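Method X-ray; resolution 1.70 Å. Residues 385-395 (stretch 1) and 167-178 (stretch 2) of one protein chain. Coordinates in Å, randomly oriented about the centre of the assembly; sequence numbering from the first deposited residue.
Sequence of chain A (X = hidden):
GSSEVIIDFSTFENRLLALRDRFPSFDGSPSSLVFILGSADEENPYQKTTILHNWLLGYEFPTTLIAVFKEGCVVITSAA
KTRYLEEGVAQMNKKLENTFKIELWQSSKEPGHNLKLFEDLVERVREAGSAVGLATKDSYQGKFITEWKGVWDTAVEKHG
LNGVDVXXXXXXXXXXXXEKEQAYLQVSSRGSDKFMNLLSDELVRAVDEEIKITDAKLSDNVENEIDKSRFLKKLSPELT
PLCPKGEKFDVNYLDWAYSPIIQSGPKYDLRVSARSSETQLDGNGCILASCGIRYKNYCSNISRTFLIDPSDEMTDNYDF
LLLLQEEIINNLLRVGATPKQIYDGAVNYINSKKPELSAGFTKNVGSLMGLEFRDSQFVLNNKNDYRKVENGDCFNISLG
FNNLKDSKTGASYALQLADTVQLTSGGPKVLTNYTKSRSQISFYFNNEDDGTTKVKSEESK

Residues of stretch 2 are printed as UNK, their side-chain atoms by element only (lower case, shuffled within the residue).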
# COMPACT_ATOMS: atom_id res chain seq x y z
N ASP A 385 -18.48 -6.25 -5.36
CA ASP A 385 -19.61 -6.22 -4.43
C ASP A 385 -19.41 -7.22 -3.29
O ASP A 385 -20.36 -7.54 -2.57
CB ASP A 385 -20.94 -6.47 -5.16
CG ASP A 385 -21.00 -7.84 -5.82
OD1 ASP A 385 -19.99 -8.58 -5.75
OD2 ASP A 385 -22.06 -8.16 -6.41
N TYR A 386 -18.18 -7.70 -3.09
CA TYR A 386 -17.89 -8.77 -2.15
C TYR A 386 -16.95 -8.38 -1.02
O TYR A 386 -16.56 -9.25 -0.23
CB TYR A 386 -17.30 -9.99 -2.89
CG TYR A 386 -16.05 -9.68 -3.68
CD1 TYR A 386 -14.78 -9.78 -3.11
CD2 TYR A 386 -16.13 -9.30 -5.01
CE1 TYR A 386 -13.64 -9.48 -3.83
CE2 TYR A 386 -15.00 -9.02 -5.74
CZ TYR A 386 -13.76 -9.11 -5.16
OH TYR A 386 -12.64 -8.82 -5.89
N ARG A 387 -16.54 -7.11 -0.94
CA ARG A 387 -15.84 -6.60 0.22
C ARG A 387 -16.73 -5.56 0.90
O ARG A 387 -17.65 -5.01 0.29
CB ARG A 387 -14.49 -5.97 -0.14
CG ARG A 387 -13.59 -6.89 -0.93
CD ARG A 387 -13.13 -8.07 -0.09
NE ARG A 387 -12.35 -7.66 1.07
CZ ARG A 387 -11.03 -7.51 1.07
NH1 ARG A 387 -10.33 -7.73 -0.04
NH2 ARG A 387 -10.41 -7.14 2.19
N LYS A 388 -16.45 -5.32 2.18
CA LYS A 388 -17.24 -4.41 3.00
C LYS A 388 -16.30 -3.52 3.78
O LYS A 388 -15.31 -4.01 4.33
CB LYS A 388 -18.16 -5.19 3.94
CG LYS A 388 -19.36 -5.81 3.22
CD LYS A 388 -20.36 -6.45 4.16
CE LYS A 388 -21.54 -6.98 3.34
NZ LYS A 388 -22.72 -7.33 4.18
N VAL A 389 -16.58 -2.22 3.79
CA VAL A 389 -15.81 -1.28 4.60
C VAL A 389 -15.97 -1.63 6.07
O VAL A 389 -17.08 -1.93 6.54
CB VAL A 389 -16.26 0.16 4.33
CG1 VAL A 389 -15.59 1.11 5.30
CG2 VAL A 389 -15.93 0.57 2.90
N GLU A 390 -14.87 -1.59 6.80
CA GLU A 390 -14.90 -1.83 8.24
C GLU A 390 -14.23 -0.66 8.95
O GLU A 390 -13.34 -0.02 8.39
CB GLU A 390 -14.17 -3.11 8.64
CG GLU A 390 -14.73 -4.44 8.13
CD GLU A 390 -13.73 -5.57 8.35
OE1 GLU A 390 -13.81 -6.23 9.41
OE2 GLU A 390 -12.82 -5.77 7.50
N ASN A 391 -14.66 -0.41 10.18
CA ASN A 391 -13.93 0.52 11.04
C ASN A 391 -12.47 0.08 11.13
O ASN A 391 -12.18 -1.11 11.28
CB ASN A 391 -14.57 0.57 12.43
CG ASN A 391 -13.97 1.64 13.33
OD1 ASN A 391 -13.33 2.58 12.85
ND2 ASN A 391 -14.19 1.51 14.64
N GLY A 392 -11.56 1.04 10.99
CA GLY A 392 -10.13 0.78 10.99
C GLY A 392 -9.52 0.60 9.62
O GLY A 392 -8.27 0.53 9.51
N ASP A 393 -10.33 0.51 8.58
CA ASP A 393 -9.78 0.49 7.23
C ASP A 393 -9.21 1.86 6.88
O ASP A 393 -9.72 2.90 7.29
CB ASP A 393 -10.86 0.14 6.21
CG ASP A 393 -11.23 -1.34 6.23
OD1 ASP A 393 -10.57 -2.12 6.94
OD2 ASP A 393 -12.22 -1.69 5.55
N CYS A 394 -8.14 1.84 6.08
CA CYS A 394 -7.54 3.05 5.55
C CYS A 394 -7.63 3.01 4.04
O CYS A 394 -7.26 2.01 3.43
CB CYS A 394 -6.08 3.17 5.98
SG CYS A 394 -5.28 4.70 5.47
N PHE A 395 -8.10 4.11 3.43
CA PHE A 395 -8.27 4.15 1.98
C PHE A 395 -7.41 5.24 1.35
O PHE A 395 -7.15 6.30 1.93
CB PHE A 395 -9.74 4.40 1.59
CG PHE A 395 -10.64 3.27 1.97
CD1 PHE A 395 -10.86 2.22 1.09
CD2 PHE A 395 -11.19 3.23 3.24
CE1 PHE A 395 -11.66 1.15 1.47
CE2 PHE A 395 -12.00 2.18 3.62
CZ PHE A 395 -12.22 1.13 2.73
N UNK A 167 -4.52 -14.63 -1.79
CA UNK A 167 -4.50 -13.17 -1.83
C UNK A 167 -5.75 -12.57 -1.19
O UNK A 167 -5.66 -11.61 -0.42
c UNK A 167 -4.37 -12.66 -3.27
o UNK A 167 -3.02 -12.77 -3.70
N UNK A 168 -6.94 -13.08 -1.54
CA UNK A 168 -8.15 -12.48 -0.98
C UNK A 168 -8.18 -12.66 0.53
O UNK A 168 -8.55 -11.73 1.27
c UNK A 168 -11.91 -13.46 -1.66
c UNK A 168 -11.01 -11.18 -1.17
c UNK A 168 -9.40 -13.09 -1.61
c UNK A 168 -10.76 -12.68 -1.02
N UNK A 169 -7.79 -13.84 1.00
CA UNK A 169 -7.80 -14.09 2.43
C UNK A 169 -6.85 -13.18 3.19
O UNK A 169 -7.20 -12.63 4.23
N UNK A 170 -5.62 -13.02 2.68
CA UNK A 170 -4.68 -12.13 3.35
C UNK A 170 -5.18 -10.69 3.33
O UNK A 170 -5.06 -9.97 4.32
c UNK A 170 -3.30 -12.25 2.70
c UNK A 170 -1.33 -13.72 2.08
c UNK A 170 -2.28 -13.85 4.38
c UNK A 170 -2.59 -13.59 2.92
N UNK A 171 -5.75 -10.25 2.20
CA UNK A 171 -6.26 -8.88 2.12
C UNK A 171 -7.30 -8.61 3.21
O UNK A 171 -7.26 -7.57 3.88
c UNK A 171 -6.85 -8.63 0.73
o UNK A 171 -7.64 -7.46 0.72
N UNK A 172 -8.25 -9.54 3.38
CA UNK A 172 -9.26 -9.39 4.43
C UNK A 172 -8.63 -9.41 5.82
O UNK A 172 -9.04 -8.66 6.71
o UNK A 172 -10.88 -10.50 3.03
c UNK A 172 -10.30 -10.50 4.32
N UNK A 173 -7.63 -10.27 6.02
CA UNK A 173 -7.00 -10.36 7.33
C UNK A 173 -6.25 -9.08 7.69
O UNK A 173 -6.26 -8.67 8.86
c UNK A 173 -4.01 -12.69 8.11
c UNK A 173 -5.18 -11.82 8.55
c UNK A 173 -6.06 -11.56 7.34
c UNK A 173 -5.98 -12.50 9.64
N UNK A 174 -5.61 -8.44 6.71
CA UNK A 174 -4.76 -7.26 6.89
C UNK A 174 -5.54 -5.96 6.94
O UNK A 174 -4.96 -4.92 7.30
c UNK A 174 -0.29 -10.28 4.12
n UNK A 174 -1.24 -9.70 6.35
c UNK A 174 -2.10 -8.31 3.21
c UNK A 174 -2.03 -8.60 4.57
c UNK A 174 -1.13 -9.60 5.00
c UNK A 174 -1.27 -8.97 2.35
c UNK A 174 -2.71 -8.12 5.72
c UNK A 174 -0.37 -9.96 2.81
c UNK A 174 -2.21 -8.80 6.78
c UNK A 174 -3.74 -7.11 5.74
N UNK A 175 -6.81 -5.97 6.55
CA UNK A 175 -7.50 -4.72 6.21
C UNK A 175 -7.56 -3.76 7.39
O UNK A 175 -7.21 -2.58 7.27
c UNK A 175 -8.92 -5.05 5.72
N UNK A 176 -8.03 -4.24 8.53
CA UNK A 176 -8.29 -3.37 9.67
C UNK A 176 -6.97 -3.00 10.32
O UNK A 176 -6.14 -3.88 10.61
c UNK A 176 -9.24 -4.05 10.66
c UNK A 176 -10.66 -4.14 10.07
c UNK A 176 -9.24 -3.30 12.00
N UNK A 177 -6.76 -1.71 10.56
CA UNK A 177 -5.50 -1.20 11.08
C UNK A 177 -5.64 -1.03 12.59
O UNK A 177 -6.61 -0.43 13.06
c UNK A 177 -3.49 -1.03 7.09
n UNK A 177 -4.32 -2.23 6.82
c UNK A 177 -4.92 0.02 8.91
c UNK A 177 -3.57 -0.67 8.59
c UNK A 177 -5.14 0.13 10.42
N UNK A 178 -4.67 -1.55 13.34
CA UNK A 178 -4.75 -1.41 14.79
C UNK A 178 -4.24 -0.03 15.17
O UNK A 178 -3.92 0.79 14.32
o UNK A 178 -1.92 -1.48 15.00
c UNK A 178 -4.01 -2.56 15.49
c UNK A 178 -2.50 -2.52 15.35
o UNK A 178 -1.87 -3.57 15.65
O HOH W 1 -11.72 -7.88 6.73
O HOH W 2 -6.52 -0.45 5.50

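Position 167 opens the helix with one carbon and then one oxygen; it lies out of reach of stretch 1, and this is Ser167. Position 168 has four carbons forked at the second. One terminal carbon lies 3.7 Å from Arg387 NH1 and another approach, 4.1 Å from Tyr386 CE1, is made by the same atom near the plane of the ring. It is Leu168, and the shared atom is CD1: although the CA-to-CB bond points sideways, the t, p rotamer brings the end of the chain to the contact.

Position 169 has no side-chain atoms, so it is Gly169, and a CB there would point away. Position 170 again has four carbons forked at the second, but touches nothing of stretch 1; it is Leu170, buried elsewhere in the structure.

Position 171 carries one carbon and one oxygen, directed toward stretch 1. The oxygen accepts hydrogen bonds from both terminal nitrogens of Arg387, 2.8 Å from NH1 and 3.2 Å from NH2, and lies at the edge of the guanidinium. This is Ser171, whose single hydroxyl receives both terminal nitrogens of the arginine. Position 172 has the same two atoms, but its oxygen sits over one face of the guanidinium, where the angle is poor for a hydrogen bond from NH2. It is Ser172, with OG 3.5 Å from Arg387 NH2. Its backbone O takes a proton from water 1, which also donates to Glu390 OE2, so the helix and the loop share a solvent bridge.

Position 173, four carbons forked at the second, points away and is Leu173. Position 174 has one carbon followed by fused five- and six-membered rings holding eight carbons and one nitrogen: Trp174, whose end leads away from stretch 1.

Position 175 has a single carbon, pointing toward stretch 1, 3.6 Å from Asp393 OD1 and 4.3 Å from Glu390 OE2; this is Ala175. Position 176 has one carbon carrying two more. One of them packs 3.6 Å from Asn391 O and 3.7 Å from Glu390 OE2. It is Val176, and the atom is CG2.

Position 177 has four carbons in a row ending in nitrogen, one of them 4.5 Å from Cys394 CB. It is Lys177, whose NZ folds back to donate to Ala175 O at 2.9 Å. Position 178 has two carbons, the second carrying two oxygens; Asp178 points away and caps the helix that follows.

The contact works through two anchors. Arg387 NH1 and NH2 both donate to Ser171 OG, while beyond it Lys177 N donates to Gly392 O at 2.9 Å. Between them, Ala175 CB lies near both acidic side chains, 3.6 Å from Asp393 OD1 and 4.3 Å from Glu390 OE2. Gly392 is required twice over: its backbone angles would jam a CB against the preceding carbonyl, and an ideal CB would clash with Val176 CG1 at 2.9 Å. Asp393 OD2 accepts from Glu390 N at 2.9 Å, bracing the type II turn that presents this glycine.

Stretch 2 167-178: SLGLSSLWAVKD
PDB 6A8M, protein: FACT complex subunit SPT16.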